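Local coordinates for glycerol dehydrogenase (Bacillus coagulans, PDB 6CSJ), which probably catalyses the NAD-dependent oxidation of glycerol and related polyols, and in this double mutant has acquired D-lactate dehydrogenase activity, at residues 78-83 with 107-112. The protein carries 2 engineered substitutions. Numbering follows the deposited sequence.
Sequences EMSKSE and NNIPVI
Asn107 lays its amide against the last turn of helix 70-82, where Ser80 and Lys81 receive it. The polar groups of the contact gather at this amide. Ser80 OG lies 3.4 Å from Asn107 ND2, and Ser80 CB is almost as near, at 3.5 Å from the same ND2. The firm partner of this nitrogen is one residue before segment 78-83: ND2 donates to the backbone carbonyl of Cys77, in the same helix. Asn107 CG stands anti to its own carbonyl carbon (chi1 -69°), and this sends the amide across to the helix. A bend at chi4 (84°) leaves Lys81 NZ 3.8 Å from Asn107 OD1, too long for a hydrogen bond.

Van der Waals contact accounts for the rest. The Lys81 chain runs past the amide at a slant, with CG 3.7 Å from Asn107 ND2 and CE 3.9 Å from Asn107 OD1. On the other flank, Ile109 CD1 approaches Ser80 OG at 4.0 Å, while the Ile109 side chain also packs on Val88 of the central parallel sheet.

Asn107 precedes Asn108, whose positive phi (56°) belongs to the Schellman motif ending helix 94-106; the chain then enters strand 111-115. The contact thus joins the C-terminal turn of helix 70-82 to the connection between helix 94-106 and strand 111-115, in the Rossmann-like, parallel-sheet N-terminal domain of the iron-containing alcohol dehydrogenase family, burying just 155 Å² in all. Its chemistry implies a one-sided anchorage: ND2 is tied to the helix backbone, whereas OD1, buried here, has no modelled hydrogen-bond partner, and the lysine ammonium may offer it only weak electrostatic compensation.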
ATOM      1  N   GLU A  78     -17.111 -18.428  -9.673  1.00 42.92           N
ATOM      2  CA  GLU A  78     -17.964 -19.596  -9.943  1.00 41.09           C
ATOM      3  C   GLU A  78     -18.039 -20.495  -8.714  1.00 35.34           C
ATOM      4  O   GLU A  78     -19.135 -20.821  -8.262  1.00 32.61           O
ATOM      5  CB  GLU A  78     -17.491 -20.375 -11.188  1.00 48.84           C
ATOM      6  CG  GLU A  78     -17.838 -19.677 -12.510  1.00 51.24           C
ATOM      7  CD  GLU A  78     -19.323 -19.757 -12.879  1.00 56.51           C
ATOM      8  OE1 GLU A  78     -19.980 -20.788 -12.592  1.00 52.67           O
ATOM      9  OE2 GLU A  78     -19.851 -18.790 -13.484  1.00 67.60           O
ATOM     10  N   MET A  79     -16.887 -20.840  -8.143  1.00 28.79           N
ATOM     11  CA  MET A  79     -16.855 -21.598  -6.884  1.00 31.16           C
ATOM     12  C   MET A  79     -17.682 -20.937  -5.786  1.00 28.95           C
ATOM     13  O   MET A  79     -18.426 -21.618  -5.084  1.00 28.54           O
ATOM     14  CB  MET A  79     -15.421 -21.774  -6.386  1.00 31.45           C
ATOM     15  CG  MET A  79     -14.574 -22.706  -7.216  1.00 33.62           C
ATOM     16  SD  MET A  79     -12.859 -22.650  -6.694  1.00 44.54           S
ATOM     17  CE  MET A  79     -13.005 -23.222  -5.012  1.00 38.14           C
ATOM     18  N   SER A  80     -17.543 -19.617  -5.655  1.00 28.92           N
ATOM     19  CA  SER A  80     -18.296 -18.830  -4.667  1.00 29.23           C
ATOM     20  C   SER A  80     -19.820 -18.889  -4.882  1.00 28.46           C
ATOM     21  O   SER A  80     -20.557 -19.074  -3.915  1.00 35.08           O
ATOM     22  CB  SER A  80     -17.823 -17.369  -4.653  1.00 25.58           C
ATOM     23  OG  SER A  80     -18.600 -16.590  -3.767  1.00 24.71           O
ATOM     24  N   LYS A  81     -20.283 -18.715  -6.124  1.00 31.97           N
ATOM     25  CA  LYS A  81     -21.719 -18.885  -6.464  1.00 32.20           C
ATOM     26  C   LYS A  81     -22.193 -20.322  -6.216  1.00 29.49           C
ATOM     27  O   LYS A  81     -23.261 -20.537  -5.645  1.00 28.66           O
ATOM     28  CB  LYS A  81     -22.017 -18.519  -7.925  1.00 34.24           C
ATOM     29  CG  LYS A  81     -21.954 -17.035  -8.263  1.00 40.32           C
ATOM     30  CD  LYS A  81     -22.762 -16.722  -9.523  1.00 44.99           C
ATOM     31  CE  LYS A  81     -22.296 -15.448 -10.224  1.00 47.01           C
ATOM     32  NZ  LYS A  81     -21.140 -15.727 -11.124  1.00 46.61           N
ATOM     33  N   SER A  82     -21.378 -21.285  -6.643  1.00 31.27           N
ATOM     34  CA  SER A  82     -21.619 -22.720  -6.431  1.00 35.22           C
ATOM     35  C   SER A  82     -21.783 -23.114  -4.942  1.00 38.97           C
ATOM     36  O   SER A  82     -22.646 -23.926  -4.605  1.00 37.23           O
ATOM     37  CB  SER A  82     -20.493 -23.534  -7.100  1.00 37.06           C
ATOM     38  OG  SER A  82     -20.448 -24.868  -6.632  1.00 45.22           O
ATOM     39  N   GLU A  83     -20.975 -22.522  -4.061  1.00 36.96           N
ATOM     40  CA  GLU A  83     -21.091 -22.739  -2.604  1.00 29.66           C
ATOM     41  C   GLU A  83     -22.132 -21.830  -1.935  1.00 28.20           C
ATOM     42  O   GLU A  83     -22.292 -21.883  -0.721  1.00 27.85           O
ATOM     43  CB  GLU A  83     -19.727 -22.548  -1.931  1.00 34.42           C
ATOM     44  CG  GLU A  83     -18.644 -23.496  -2.441  1.00 41.67           C
ATOM     45  CD  GLU A  83     -17.242 -23.070  -2.021  1.00 50.03           C
ATOM     46  OE1 GLU A  83     -17.104 -22.384  -0.986  1.00 58.12           O
ATOM     47  OE2 GLU A  83     -16.270 -23.424  -2.721  1.00 51.70           O
ATOM     48  N   ASN A 107     -19.480 -10.836  -8.079  1.00 27.83           N
ATOM     49  CA  ASN A 107     -20.622 -11.542  -7.459  1.00 25.15           C
ATOM     50  C   ASN A 107     -21.546 -10.616  -6.654  1.00 28.18           C
ATOM     51  O   ASN A 107     -22.552 -11.087  -6.127  1.00 29.92           O
ATOM     52  CB  ASN A 107     -20.147 -12.696  -6.553  1.00 26.86           C
ATOM     53  CG  ASN A 107     -19.538 -13.850  -7.321  1.00 24.86           C
ATOM     54  OD1 ASN A 107     -19.244 -13.742  -8.507  1.00 30.83           O
ATOM     55  ND2 ASN A 107     -19.324 -14.970  -6.627  1.00 25.65           N
ATOM     56  N   ASN A 108     -21.218  -9.327  -6.548  1.00 25.54           N
ATOM     57  CA  ASN A 108     -22.027  -8.352  -5.797  1.00 24.64           C
ATOM     58  C   ASN A 108     -22.268  -8.762  -4.336  1.00 23.33           C
ATOM     59  O   ASN A 108     -23.393  -8.731  -3.838  1.00 22.88           O
ATOM     60  CB  ASN A 108     -23.345  -8.067  -6.524  1.00 25.21           C
ATOM     61  CG  ASN A 108     -24.071  -6.859  -5.958  1.00 34.12           C
ATOM     62  OD1 ASN A 108     -23.476  -5.792  -5.765  1.00 34.77           O
ATOM     63  ND2 ASN A 108     -25.356  -7.032  -5.665  1.00 35.03           N
ATOM     64  N   ILE A 109     -21.191  -9.145  -3.658  1.00 23.21           N
ATOM     65  CA  ILE A 109     -21.239  -9.494  -2.229  1.00 22.50           C
ATOM     66  C   ILE A 109     -20.195  -8.671  -1.451  1.00 22.82           C
ATOM     67  O   ILE A 109     -19.164  -8.278  -2.028  1.00 20.79           O
ATOM     68  CB  ILE A 109     -21.028 -11.013  -1.997  1.00 20.89           C
ATOM     69  CG1 ILE A 109     -19.720 -11.513  -2.629  1.00 17.20           C
ATOM     70  CG2 ILE A 109     -22.233 -11.796  -2.542  1.00 19.97           C
ATOM     71  CD1 ILE A 109     -19.408 -12.961  -2.330  1.00 16.98           C
ATOM     72  N   PRO A 110     -20.452  -8.393  -0.152  1.00 21.17           N
ATOM     73  CA  PRO A 110     -19.478  -7.633   0.649  1.00 20.15           C
ATOM     74  C   PRO A 110     -18.136  -8.365   0.796  1.00 22.47           C
ATOM     75  O   PRO A 110     -18.071  -9.583   0.607  1.00 20.41           O
ATOM     76  CB  PRO A 110     -20.172  -7.449   1.998  1.00 19.84           C
ATOM     77  CG  PRO A 110     -21.257  -8.484   2.033  1.00 21.24           C
ATOM     78  CD  PRO A 110     -21.681  -8.682   0.611  1.00 21.81           C
ATOM     79  N   VAL A 111     -17.084  -7.605   1.106  1.00 21.87           N
ATOM     80  CA  VAL A 111     -15.708  -8.101   1.109  1.00 20.92           C
ATOM     81  C   VAL A 111     -15.011  -7.806   2.438  1.00 19.20           C
ATOM     82  O   VAL A 111     -15.212  -6.739   3.032  1.00 19.85           O
ATOM     83  CB  VAL A 111     -14.892  -7.423  -0.015  1.00 22.00           C
ATOM     84  CG1 VAL A 111     -13.483  -7.992  -0.048  1.00 21.20           C
ATOM     85  CG2 VAL A 111     -15.598  -7.544  -1.344  1.00 23.16           C
ATOM     86  N   ILE A 112     -14.193  -8.761   2.885  1.00 18.60           N
ATOM     87  CA  ILE A 112     -13.289  -8.593   4.017  1.00 16.99           C
ATOM     88  C   ILE A 112     -11.882  -8.855   3.506  1.00 18.17           C
ATOM     89  O   ILE A 112     -11.615  -9.905   2.934  1.00 17.39           O
ATOM     90  CB  ILE A 112     -13.616  -9.551   5.184  1.00 16.64           C
ATOM     91  CG1 ILE A 112     -15.052  -9.296   5.680  1.00 18.83           C
ATOM     92  CG2 ILE A 112     -12.609  -9.391   6.329  1.00 16.44           C
ATOM     93  CD1 ILE A 112     -15.455 -10.087   6.914  1.00 19.51           C
TER